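Local structure of beta sliding clamp (Borrelia burgdorferi, 6DJ8) at residues Y350-E364 with L375-I387. The protein forms a ring-shaped head-to-tail homodimer that probably encircles DNA and tethers DNA polymerases and other proteins to it, making replication processive. Numbering follows the deposited sequence.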
loop_
_atom_site.group_PDB
_atom_site.type_symbol
_atom_site.label_atom_id
_atom_site.label_comp_id
_atom_site.label_asym_id
_atom_site.label_seq_id
_atom_site.Cartn_x
_atom_site.Cartn_y
_atom_site.Cartn_z
ATOM N N TYR A 350 1.639 -20.693 8.268
ATOM C CA TYR A 350 2.180 -21.802 7.473
ATOM C C TYR A 350 1.090 -22.451 6.639
ATOM O O TYR A 350 1.272 -22.720 5.446
ATOM C CB TYR A 350 2.821 -22.839 8.388
ATOM C CG TYR A 350 4.066 -22.400 9.129
ATOM C CD1 TYR A 350 4.773 -21.263 8.750
ATOM C CD2 TYR A 350 4.548 -23.151 10.208
ATOM C CE1 TYR A 350 5.911 -20.868 9.436
ATOM C CE2 TYR A 350 5.682 -22.774 10.895
ATOM C CZ TYR A 350 6.363 -21.629 10.498
ATOM O OH TYR A 350 7.494 -21.247 11.175
ATOM N N PHE A 351 -0.055 -22.721 7.267
ATOM C CA PHE A 351 -1.170 -23.373 6.588
ATOM C C PHE A 351 -1.615 -22.541 5.394
ATOM O O PHE A 351 -1.687 -23.032 4.261
ATOM C CB PHE A 351 -2.318 -23.558 7.600
ATOM C CG PHE A 351 -3.347 -24.607 7.232
ATOM C CD1 PHE A 351 -3.147 -25.494 6.180
ATOM C CD2 PHE A 351 -4.523 -24.703 7.967
ATOM C CE1 PHE A 351 -4.113 -26.458 5.866
ATOM C CE2 PHE A 351 -5.497 -25.684 7.669
ATOM C CZ PHE A 351 -5.299 -26.547 6.615
ATOM N N VAL A 352 -1.873 -21.252 5.633
ATOM C CA VAL A 352 -2.347 -20.358 4.577
ATOM C C VAL A 352 -1.293 -20.213 3.488
ATOM O O VAL A 352 -1.606 -20.270 2.292
ATOM C CB VAL A 352 -2.721 -18.978 5.164
ATOM C CG1 VAL A 352 -2.947 -17.959 4.051
ATOM C CG2 VAL A 352 -3.958 -19.083 6.079
ATOM N N GLU A 353 -0.031 -19.988 3.882
ATOM C CA GLU A 353 1.020 -19.858 2.876
ATOM C C GLU A 353 1.091 -21.098 2.006
ATOM O O GLU A 353 1.255 -21.003 0.787
ATOM C CB GLU A 353 2.380 -19.628 3.526
ATOM C CG GLU A 353 2.967 -18.298 3.292
ATOM C CD GLU A 353 4.469 -18.299 3.518
ATOM O OE1 GLU A 353 5.187 -17.663 2.694
ATOM O OE2 GLU A 353 4.914 -18.941 4.508
ATOM N N ALA A 354 1.003 -22.278 2.624
ATOM C CA ALA A 354 1.142 -23.501 1.847
ATOM C C ALA A 354 -0.032 -23.662 0.889
ATOM O O ALA A 354 0.156 -23.854 -0.316
ATOM C CB ALA A 354 1.274 -24.707 2.785
ATOM N N ILE A 355 -1.263 -23.521 1.386
ATOM C CA ILE A 355 -2.365 -23.811 0.480
ATOM C C ILE A 355 -2.475 -22.762 -0.623
ATOM O O ILE A 355 -3.055 -23.044 -1.676
ATOM C CB ILE A 355 -3.694 -23.947 1.240
ATOM C CG1 ILE A 355 -4.185 -22.582 1.704
ATOM C CG2 ILE A 355 -3.549 -24.920 2.400
ATOM C CD1 ILE A 355 -5.514 -22.679 2.409
ATOM N N SER A 356 -1.879 -21.579 -0.439
ATOM C CA SER A 356 -1.963 -20.558 -1.475
ATOM C C SER A 356 -1.199 -20.933 -2.741
ATOM O O SER A 356 -1.402 -20.295 -3.775
ATOM C CB SER A 356 -1.449 -19.215 -0.941
ATOM O OG SER A 356 -0.021 -19.182 -0.967
ATOM N N VAL A 357 -0.338 -21.952 -2.714
ATOM C CA VAL A 357 0.339 -22.345 -3.942
ATOM C C VAL A 357 -0.364 -23.479 -4.663
ATOM O O VAL A 357 0.040 -23.826 -5.782
ATOM C CB VAL A 357 1.822 -22.686 -3.681
ATOM C CG1 VAL A 357 2.489 -21.546 -2.907
ATOM C CG2 VAL A 357 1.970 -24.016 -2.936
ATOM N N PHE A 358 -1.438 -24.029 -4.094
ATOM C CA PHE A 358 -2.143 -25.147 -4.718
ATOM C C PHE A 358 -3.021 -24.655 -5.859
ATOM O O PHE A 358 -3.554 -23.546 -5.811
ATOM C CB PHE A 358 -2.983 -25.896 -3.676
ATOM C CG PHE A 358 -2.182 -26.833 -2.831
ATOM C CD1 PHE A 358 -1.191 -26.353 -1.996
ATOM C CD2 PHE A 358 -2.433 -28.195 -2.849
ATOM C CE1 PHE A 358 -0.443 -27.212 -1.224
ATOM C CE2 PHE A 358 -1.688 -29.060 -2.070
ATOM C CZ PHE A 358 -0.691 -28.567 -1.259
ATOM N N GLU A 359 -3.126 -25.460 -6.919
ATOM C CA GLU A 359 -3.955 -25.090 -8.058
ATOM C C GLU A 359 -5.112 -26.043 -8.323
ATOM O O GLU A 359 -5.855 -25.822 -9.283
ATOM C CB GLU A 359 -3.103 -24.993 -9.333
ATOM C CG GLU A 359 -1.620 -24.874 -9.068
ATOM C CD GLU A 359 -0.806 -24.591 -10.317
ATOM O OE1 GLU A 359 -0.310 -23.452 -10.449
ATOM O OE2 GLU A 359 -0.660 -25.501 -11.161
ATOM N N THR A 360 -5.303 -27.074 -7.508
ATOM C CA THR A 360 -6.401 -28.002 -7.728
ATOM C C THR A 360 -7.668 -27.515 -7.033
ATOM O O THR A 360 -7.634 -26.648 -6.162
ATOM C CB THR A 360 -6.034 -29.395 -7.226
ATOM O OG1 THR A 360 -5.382 -29.280 -5.956
ATOM C CG2 THR A 360 -5.089 -30.063 -8.203
ATOM N N SER A 361 -8.797 -28.107 -7.430
ATOM C CA SER A 361 -10.083 -27.799 -6.811
ATOM C C SER A 361 -10.108 -28.229 -5.351
ATOM O O SER A 361 -10.696 -27.546 -4.506
ATOM C CB SER A 361 -11.213 -28.495 -7.573
ATOM O OG SER A 361 -12.448 -27.837 -7.363
ATOM N N LYS A 362 -9.500 -29.372 -5.045
ATOM C CA LYS A 362 -9.479 -29.928 -3.705
ATOM C C LYS A 362 -8.037 -30.116 -3.251
ATOM O O LYS A 362 -7.108 -30.121 -4.059
ATOM C CB LYS A 362 -10.246 -31.256 -3.663
ATOM C CG LYS A 362 -11.657 -31.126 -4.238
ATOM C CD LYS A 362 -12.643 -32.062 -3.564
ATOM C CE LYS A 362 -14.075 -31.832 -4.071
ATOM N NZ LYS A 362 -14.857 -30.925 -3.141
ATOM N N ILE A 363 -7.855 -30.270 -1.944
ATOM C CA ILE A 363 -6.541 -30.505 -1.361
ATOM C C ILE A 363 -6.619 -31.714 -0.439
ATOM O O ILE A 363 -7.601 -31.887 0.292
ATOM C CB ILE A 363 -6.037 -29.254 -0.612
ATOM C CG1 ILE A 363 -4.625 -29.470 -0.079
ATOM C CG2 ILE A 363 -6.978 -28.894 0.520
ATOM C CD1 ILE A 363 -4.042 -28.233 0.638
ATOM N N GLU A 364 -5.588 -32.558 -0.476
ATOM C CA GLU A 364 -5.500 -33.682 0.447
ATOM C C GLU A 364 -4.706 -33.249 1.671
ATOM O O GLU A 364 -3.638 -32.645 1.544
ATOM C CB GLU A 364 -4.834 -34.894 -0.212
ATOM C CG GLU A 364 -5.323 -35.210 -1.615
ATOM C CD GLU A 364 -4.484 -36.296 -2.287
ATOM O OE1 GLU A 364 -3.292 -36.036 -2.551
ATOM O OE2 GLU A 364 -5.008 -37.389 -2.557
ATOM N N LEU A 375 0.332 -32.103 3.127
ATOM C CA LEU A 375 -0.539 -31.466 2.153
ATOM C C LEU A 375 -0.107 -31.846 0.754
ATOM O O LEU A 375 1.078 -31.743 0.425
ATOM C CB LEU A 375 -0.497 -29.939 2.279
ATOM C CG LEU A 375 -1.292 -29.205 3.348
ATOM C CD1 LEU A 375 -1.114 -29.836 4.694
ATOM C CD2 LEU A 375 -0.873 -27.678 3.369
ATOM N N SER A 376 -1.070 -32.222 -0.079
ATOM C CA SER A 376 -0.782 -32.568 -1.457
ATOM C C SER A 376 -2.023 -32.336 -2.303
ATOM O O SER A 376 -3.141 -32.204 -1.793
ATOM C CB SER A 376 -0.334 -34.027 -1.570
ATOM O OG SER A 376 -1.291 -34.864 -0.952
ATOM N N GLU A 377 -1.806 -32.316 -3.612
ATOM C CA GLU A 377 -2.807 -32.239 -4.664
ATOM C C GLU A 377 -3.175 -33.652 -5.103
ATOM O O GLU A 377 -2.290 -34.509 -5.214
ATOM C CB GLU A 377 -2.280 -31.446 -5.861
ATOM C CG GLU A 377 -2.211 -29.944 -5.631
ATOM C CD GLU A 377 -1.496 -29.176 -6.745
ATOM O OE1 GLU A 377 -0.610 -29.762 -7.399
ATOM O OE2 GLU A 377 -1.806 -27.980 -6.954
ATOM N N PRO A 378 -4.470 -33.920 -5.289
ATOM C CA PRO A 378 -4.878 -35.210 -5.861
ATOM C C PRO A 378 -4.260 -35.402 -7.236
ATOM O O PRO A 378 -4.198 -34.474 -8.045
ATOM C CB PRO A 378 -6.407 -35.116 -5.937
ATOM C CG PRO A 378 -6.777 -34.168 -4.824
ATOM C CD PRO A 378 -5.655 -33.151 -4.863
ATOM N N GLU A 379 -3.785 -36.623 -7.483
ATOM C CA GLU A 379 -3.170 -37.076 -8.726
ATOM C C GLU A 379 -1.808 -36.440 -8.973
ATOM O O GLU A 379 -1.194 -36.718 -10.009
ATOM C CB GLU A 379 -4.070 -36.840 -9.953
ATOM N N ASN A 380 -1.309 -35.606 -8.065
ATOM C CA ASN A 380 0.037 -35.061 -8.168
ATOM C C ASN A 380 0.942 -35.765 -7.167
ATOM O O ASN A 380 0.799 -35.585 -5.952
ATOM C CB ASN A 380 0.028 -33.557 -7.920
ATOM C CG ASN A 380 1.370 -32.906 -8.175
ATOM O OD1 ASN A 380 2.367 -33.575 -8.448
ATOM N ND2 ASN A 380 1.403 -31.575 -8.064
ATOM N N PHE A 381 1.922 -36.501 -7.676
ATOM C CA PHE A 381 2.839 -37.236 -6.822
ATOM C C PHE A 381 4.208 -36.592 -6.806
ATOM O O PHE A 381 5.151 -37.159 -6.242
ATOM C CB PHE A 381 2.892 -38.701 -7.259
ATOM C CG PHE A 381 1.546 -39.347 -7.250
ATOM C CD1 PHE A 381 0.940 -39.677 -6.045
ATOM C CD2 PHE A 381 0.850 -39.561 -8.426
ATOM C CE1 PHE A 381 -0.321 -40.251 -6.017
ATOM C CE2 PHE A 381 -0.417 -40.135 -8.404
ATOM C CZ PHE A 381 -0.999 -40.482 -7.198
ATOM N N ASN A 382 4.335 -35.429 -7.449
ATOM C CA ASN A 382 5.568 -34.659 -7.494
ATOM C C ASN A 382 5.698 -33.654 -6.358
ATOM O O ASN A 382 6.816 -33.231 -6.053
ATOM C CB ASN A 382 5.692 -33.963 -8.852
ATOM C CG ASN A 382 5.893 -34.964 -9.986
ATOM O OD1 ASN A 382 4.938 -35.368 -10.647
ATOM N ND2 ASN A 382 7.129 -35.399 -10.182
ATOM N N PHE A 383 4.598 -33.192 -5.770
ATOM C CA PHE A 383 4.670 -32.133 -4.772
ATOM C C PHE A 383 4.146 -32.622 -3.430
ATOM O O PHE A 383 3.042 -33.177 -3.346
ATOM C CB PHE A 383 3.904 -30.902 -5.247
ATOM C CG PHE A 383 3.867 -29.787 -4.250
ATOM C CD1 PHE A 383 5.024 -29.342 -3.632
ATOM C CD2 PHE A 383 2.673 -29.161 -3.956
ATOM C CE1 PHE A 383 4.981 -28.299 -2.720
ATOM C CE2 PHE A 383 2.622 -28.117 -3.058
ATOM C CZ PHE A 383 3.773 -27.685 -2.434
ATOM N N THR A 384 4.935 -32.402 -2.382
ATOM C CA THR A 384 4.530 -32.687 -1.010
ATOM C C THR A 384 4.884 -31.500 -0.134
ATOM O O THR A 384 5.996 -30.968 -0.233
ATOM C CB THR A 384 5.219 -33.951 -0.482
ATOM O OG1 THR A 384 4.784 -35.064 -1.247
ATOM C CG2 THR A 384 4.893 -34.187 0.971
ATOM N N HIS A 385 3.951 -31.088 0.718
ATOM C CA HIS A 385 4.221 -30.080 1.733
ATOM C C HIS A 385 3.864 -30.625 3.110
ATOM O O HIS A 385 2.763 -31.156 3.320
ATOM C CB HIS A 385 3.471 -28.775 1.474
ATOM C CG HIS A 385 3.935 -27.651 2.344
ATOM N ND1 HIS A 385 5.085 -26.928 2.088
ATOM C CD2 HIS A 385 3.433 -27.164 3.506
ATOM C CE1 HIS A 385 5.244 -26.018 3.033
ATOM N NE2 HIS A 385 4.253 -26.137 3.903
ATOM N N LEU A 386 4.797 -30.480 4.037
ATOM C CA LEU A 386 4.677 -30.982 5.393
ATOM C C LEU A 386 4.679 -29.810 6.354
ATOM O O LEU A 386 5.437 -28.851 6.169
ATOM C CB LEU A 386 5.824 -31.936 5.729
ATOM C CG LEU A 386 6.043 -33.115 4.776
ATOM C CD1 LEU A 386 7.293 -33.914 5.180
ATOM C CD2 LEU A 386 4.818 -34.051 4.728
ATOM N N ILE A 387 3.835 -29.893 7.377
ATOM C CA ILE A 387 3.764 -28.889 8.426
ATOM C C ILE A 387 3.751 -29.613 9.761
ATOM O O ILE A 387 2.873 -30.452 10.007
ATOM C CB ILE A 387 2.520 -27.991 8.285
ATOM C CG1 ILE A 387 2.506 -27.309 6.915
ATOM C CG2 ILE A 387 2.489 -26.963 9.404
ATOM C CD1 ILE A 387 1.208 -26.573 6.597
HETATM O O HOH W 1 3.975 -23.876 5.312
HETATM O O HOH W 2 -1.660 -35.203 2.066
HETATM O O HOH W 3 -3.591 -38.558 -4.618
#
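The ring of F358 lies alongside the side chain of E377, the two running in opposite directions, with CD2 3.3 Å from CG of E377 and its CE2 edge against the backbone C of S376. This is the C-terminal domain of the DNA polymerase III beta subunit, built of helices packed on antiparallel sheet; helix 348-355 leads through a loop into the hairpin of strands 362-367 and 373-376. The sheet continues through strand 383-387 into strand 202-211 of the central domain, so the contact lies where the two domains join. CG of F358 lies beside its own backbone N (chi1 -79°), which carries the ring over to S376 and E377. One face receives CD1 of I363. CE1 meets CE2 of F383 at 3.7 Å, the two ring planes inclined at 54°.

Along the helix, which runs nearly antiparallel to strand 383-387, A354 faces the strand, its CB 3.3 Å from CD2 of H385 and also touching CD2 of L375. CD1 of I387 lies beside it, close to CA of F351. A water joins Y350 O to NE2 of H385, while ND1 of the same imidazole is bonded to S204, so both ring nitrogens are engaged.

E377 fastens the loop. Its extended chain brings OE2 to the backbone N of E359 (2.8 Å) in an almost straight bond; R166 forms a salt bridge with that oxygen, and OE1 accepts from the side-chain ND2 of N380, so the carboxylate is held at both oxygens and its charge is probably stabilised. In the hairpin, E364 and S376 form an antiparallel hydrogen-bonded pair, reinforced by their side chains: S376 OG donates to E364 OE1 at 2.8 Å, arriving on the anti side and 34° out of the carboxylate plane.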